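Local coordinates for putative amidohydrolase (Unidentified, PDB 3MKV), which acts as a prolidase, a zinc-dependent amidohydrolase-superfamily enzyme that hydrolyses dipeptides with proline at the C-terminal position, at the interface of chains A and B and the interface of chains A and C. Sequence-based numbering; all coordinates share one arbitrary frame. Chains: chain A/B/C, Putative amidohydrolase.

Contact 1: the interface of chains A and B. Residues chain A 87, 114-115, 117-118, 164; chain B 82-85, 88.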
# COMPACT_ATOMS: atom_id res chain seq x y z
N THR A 87 -22.93 21.38 2.35
CA THR A 87 -23.54 21.54 3.65
C THR A 87 -24.38 22.81 3.69
O THR A 87 -25.53 22.79 4.10
CB THR A 87 -22.46 21.64 4.77
OG1 THR A 87 -21.73 20.41 4.86
CG2 THR A 87 -23.10 21.93 6.09
N PRO A 114 -24.43 13.78 11.64
CA PRO A 114 -24.06 15.18 11.86
C PRO A 114 -25.19 16.15 11.50
O PRO A 114 -25.42 17.12 12.23
CB PRO A 114 -22.86 15.37 10.93
CG PRO A 114 -22.26 14.00 10.83
CD PRO A 114 -23.45 13.09 10.78
N PHE A 115 -25.90 15.89 10.40
CA PHE A 115 -27.12 16.63 10.07
C PHE A 115 -28.21 16.40 11.12
O PHE A 115 -28.94 17.32 11.50
CB PHE A 115 -27.65 16.21 8.70
CG PHE A 115 -26.93 16.85 7.55
CD1 PHE A 115 -27.07 18.21 7.31
CD2 PHE A 115 -26.13 16.11 6.71
CE1 PHE A 115 -26.42 18.81 6.25
CE2 PHE A 115 -25.48 16.69 5.65
CZ PHE A 115 -25.63 18.05 5.42
N GLN A 117 -27.78 15.72 14.25
CA GLN A 117 -27.44 16.42 15.49
C GLN A 117 -27.60 17.93 15.31
O GLN A 117 -28.16 18.60 16.17
CB GLN A 117 -26.04 16.04 15.99
CG GLN A 117 -24.99 17.12 15.83
CD GLN A 117 -24.83 17.97 17.08
OE1 GLN A 117 -24.92 17.47 18.20
NE2 GLN A 117 -24.60 19.27 16.88
N ALA A 118 -27.13 18.45 14.18
CA ALA A 118 -27.27 19.86 13.85
C ALA A 118 -28.71 20.37 14.05
O ALA A 118 -28.93 21.43 14.66
CB ALA A 118 -26.81 20.08 12.44
N VAL A 164 -19.57 14.73 1.82
CA VAL A 164 -20.88 15.15 2.27
C VAL A 164 -21.92 15.06 1.16
O VAL A 164 -23.11 14.88 1.42
CB VAL A 164 -20.82 16.58 2.81
CG1 VAL A 164 -22.22 17.14 3.01
CG2 VAL A 164 -20.01 16.62 4.11
N PRO B 82 -17.18 16.28 12.77
CA PRO B 82 -17.74 16.15 11.43
C PRO B 82 -17.60 17.43 10.63
O PRO B 82 -17.74 18.55 11.15
CB PRO B 82 -19.21 15.85 11.71
CG PRO B 82 -19.20 15.13 12.98
CD PRO B 82 -18.11 15.77 13.80
N ASN B 83 -17.31 17.26 9.35
CA ASN B 83 -17.25 18.37 8.42
C ASN B 83 -18.53 19.20 8.47
O ASN B 83 -18.48 20.43 8.51
CB ASN B 83 -17.02 17.83 7.01
CG ASN B 83 -15.62 17.30 6.82
OD1 ASN B 83 -14.69 17.75 7.49
ND2 ASN B 83 -15.45 16.34 5.91
N VAL B 84 -19.67 18.54 8.48
CA VAL B 84 -20.95 19.26 8.46
C VAL B 84 -21.06 20.20 9.66
O VAL B 84 -21.48 21.35 9.53
CB VAL B 84 -22.14 18.27 8.45
CG1 VAL B 84 -23.42 18.95 8.94
CG2 VAL B 84 -22.31 17.65 7.07
N LEU B 85 -20.67 19.70 10.82
CA LEU B 85 -20.84 20.42 12.05
C LEU B 85 -19.88 21.60 12.12
O LEU B 85 -20.25 22.69 12.56
CB LEU B 85 -20.55 19.50 13.22
CG LEU B 85 -21.47 19.68 14.42
CD1 LEU B 85 -22.66 18.74 14.27
CD2 LEU B 85 -20.70 19.45 15.73
N LEU B 88 -21.25 24.51 9.96
CA LEU B 88 -22.43 25.22 10.40
C LEU B 88 -22.14 26.13 11.60
O LEU B 88 -22.81 27.16 11.78
CB LEU B 88 -23.56 24.24 10.72
CG LEU B 88 -24.11 23.46 9.52
CD1 LEU B 88 -25.04 22.34 9.97
CD2 LEU B 88 -24.79 24.37 8.50

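Contact 2: the interface of chains A and C. Residues chain A 178-179, 182; chain C 138-139, 172-173, 212-213, 216.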
# COMPACT_ATOMS: atom_id res chain seq x y z
N ARG A 178 -21.14 -6.29 5.31
CA ARG A 178 -21.24 -6.34 6.77
C ARG A 178 -20.48 -5.18 7.37
O ARG A 178 -21.02 -4.42 8.15
CB ARG A 178 -20.71 -7.66 7.32
CG ARG A 178 -21.78 -8.67 7.66
CD ARG A 178 -21.19 -9.95 8.20
NE ARG A 178 -22.20 -11.01 8.20
CZ ARG A 178 -21.93 -12.31 8.23
NH1 ARG A 178 -22.92 -13.19 8.22
NH2 ARG A 178 -20.67 -12.74 8.25
N ARG A 179 -19.21 -5.05 7.00
CA ARG A 179 -18.38 -3.98 7.54
C ARG A 179 -19.00 -2.61 7.26
O ARG A 179 -19.06 -1.75 8.14
CB ARG A 179 -16.95 -4.07 6.99
CG ARG A 179 -15.91 -3.33 7.86
CD ARG A 179 -14.46 -3.70 7.50
NE ARG A 179 -14.34 -4.24 6.15
CZ ARG A 179 -14.06 -5.52 5.86
NH1 ARG A 179 -13.85 -6.40 6.84
NH2 ARG A 179 -13.99 -5.91 4.60
N ARG A 182 -21.94 -1.95 9.45
CA ARG A 182 -21.47 -1.74 10.81
C ARG A 182 -20.87 -0.34 10.96
O ARG A 182 -21.07 0.33 11.97
CB ARG A 182 -20.47 -2.83 11.21
CG ARG A 182 -21.12 -4.20 11.44
CD ARG A 182 -20.06 -5.29 11.62
NE ARG A 182 -20.68 -6.58 11.87
CZ ARG A 182 -20.03 -7.74 11.90
NH1 ARG A 182 -18.72 -7.78 11.72
NH2 ARG A 182 -20.69 -8.86 12.14
N GLN C 138 -16.49 -6.73 16.74
CA GLN C 138 -16.84 -6.29 15.40
C GLN C 138 -16.69 -4.77 15.34
O GLN C 138 -16.54 -4.12 16.38
CB GLN C 138 -18.29 -6.64 15.09
CG GLN C 138 -19.27 -5.85 15.94
CD GLN C 138 -20.71 -6.05 15.56
OE1 GLN C 138 -21.22 -7.17 15.56
NE2 GLN C 138 -21.39 -4.96 15.22
N THR C 139 -16.74 -4.20 14.14
CA THR C 139 -16.60 -2.76 13.99
C THR C 139 -17.77 -2.07 14.66
O THR C 139 -18.91 -2.42 14.44
CB THR C 139 -16.54 -2.36 12.51
OG1 THR C 139 -15.30 -2.81 11.96
CG2 THR C 139 -16.65 -0.84 12.35
N ASP C 172 -13.81 -8.25 11.54
CA ASP C 172 -15.13 -8.45 10.94
C ASP C 172 -15.09 -9.54 9.88
O ASP C 172 -14.18 -9.58 9.07
CB ASP C 172 -15.65 -7.17 10.27
CG ASP C 172 -15.88 -6.04 11.24
OD1 ASP C 172 -16.89 -6.09 11.98
OD2 ASP C 172 -15.07 -5.08 11.24
N GLY C 173 -16.09 -10.41 9.87
CA GLY C 173 -16.13 -11.47 8.86
C GLY C 173 -15.42 -12.72 9.31
O GLY C 173 -14.52 -12.67 10.15
N TYR C 212 -21.66 -9.53 16.64
CA TYR C 212 -21.30 -10.61 15.70
C TYR C 212 -22.47 -11.43 15.19
O TYR C 212 -23.44 -11.69 15.90
CB TYR C 212 -20.25 -11.55 16.30
CG TYR C 212 -18.82 -11.02 16.26
CD1 TYR C 212 -18.04 -11.02 17.40
CD2 TYR C 212 -18.26 -10.52 15.09
CE1 TYR C 212 -16.75 -10.53 17.39
CE2 TYR C 212 -16.96 -10.03 15.07
CZ TYR C 212 -16.21 -10.05 16.23
OH TYR C 212 -14.92 -9.58 16.25
N SER C 213 -22.36 -11.84 13.93
CA SER C 213 -23.29 -12.81 13.38
C SER C 213 -23.01 -14.17 14.02
O SER C 213 -22.00 -14.34 14.71
CB SER C 213 -23.15 -12.87 11.85
OG SER C 213 -21.84 -13.27 11.48
N GLU C 216 -19.91 -15.78 12.61
CA GLU C 216 -18.66 -15.31 13.20
C GLU C 216 -18.43 -15.96 14.56
O GLU C 216 -17.31 -16.31 14.92
CB GLU C 216 -18.66 -13.79 13.30
CG GLU C 216 -18.48 -13.09 11.95
CD GLU C 216 -19.10 -11.70 11.91
OE1 GLU C 216 -18.38 -10.73 11.57
OE2 GLU C 216 -20.31 -11.58 12.21
O HOH W 1 -21.47 -1.13 14.29

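Contact 1: the interface of chains A and B
The first turns of helix 83-99 of chain B, with B:Pro82 just ahead of it, press against helix 113-120, helix 83-99 and the loop residue A:Val164 of chain A. B:Val84 is the knob of this patch, burying 96 Å² of its surface among A:Thr87, A:Pro114, A:Phe115 and A:Val164. Its two methyls divide the work. B:Val84 CG1, anti to the backbone N (chi1 159°), sits over the centre of one face of the A:Phe115 ring, 4.0 Å from A:Phe115 CE1. B:Val84 CG2 turns toward the far end of the same ring, 3.6 Å from A:Phe115 CE2, and also meets A:Val164 CG2 at 3.9 Å. A branched valine suits the spot because it fills both directions from a short stem, while the flat phenylalanine offers a broad face. A:Thr87 borders this socket with both branches: A:Thr87 OG1 lies 3.6 Å from B:Val84 CG2, and A:Thr87 CG2 packs 3.8 Å from B:Leu88 CD2. B:Leu88 CD1 reaches A:Ala118 CB at 3.8 Å, where the small alanine side chain would allow close approach. At the start of the chain B helix the two proline rings meet obliquely, A:Pro114 CG against B:Pro82 CB at 3.7 Å, rigid apolar surfaces that lose little freedom on packing. B:Leu85 CD1 lies against A:Gln117 along CG and the terminal amide, 3.3 Å from A:Gln117 NE2; rotation about CB-CG (chi2 94°) bends this chain, which crosses the leucine at about a right angle. Apolar packing thus holds the patch. Repeated with the chains exchanged across a two-fold axis, it contributes to joining A and B in the deposited assembly, which may reflect the natural oligomer.

Contact 2: the interface of chains A and C
The guanidinium of A:Arg182 has C:Gln138 CB over one face, 3.5 Å above the plane and toward the rim, with the glutamine amide stacked at 24°; C:Glu216 CD and C:Asp172 CA lie at its edge. An extended arginine suits this place, its planar N-H groups serving several acceptors. A:Arg182 meets C:Glu216 tip to tip, the planes 7° apart: NH2 gives a hydrogen bond to OE2 at 2.8 Å and NH1 one to OE1 at 3.0 Å, each received on a syn lone pair. NH1 also bonds C:Asp172 OD1 through that oxygen's anti lone pair, tilted from the guanidinium plane. Both acids form salt bridges, and the arginine's charge would be expected to stabilise their ionised forms. Backbone amides of chain C brace them: C:Gly173 N meets C:Glu216 OE1 on its anti side, C:Ser213 N lies nearly along the C-O axis of OE2, and C:Thr139 N uses the syn lone pair of C:Asp172 OD1 at 2.9 Å. C:Gln138 OE1 accepts from C:Tyr212 N. A:Arg178 lays one guanidinium face over C:Ser213 OG (chi1 61°), offset toward the rim, as packing rather than a hydrogen bond. The stem of A:Arg179 passes C:Asp172, its CG 3.9 Å from C:Asp172 OD2. A water bridges the subunits, its oxygen 2.8 Å from A:Arg182 O and 2.9 Å from C:Thr139 O.

Contact 1 and contact 2 lie about 27 Å apart, measured between the centres of their C-alpha atoms, and share no residue of chain A. Contact 1 draws on helices 83-99 and 113-120 and the loop at A:Val164, contact 2 on helix 174-187, so chain A can hold chains B and C at once through separate surfaces. The two differ in chemistry and symmetry: apolar packing within a two-fold interface at one, charged and water-bridged pairing in an interface that is not an exact two-fold at the other. Together they connect three of the eight subunits in the deposited assembly, though the structure alone does not establish the oligomer in solution.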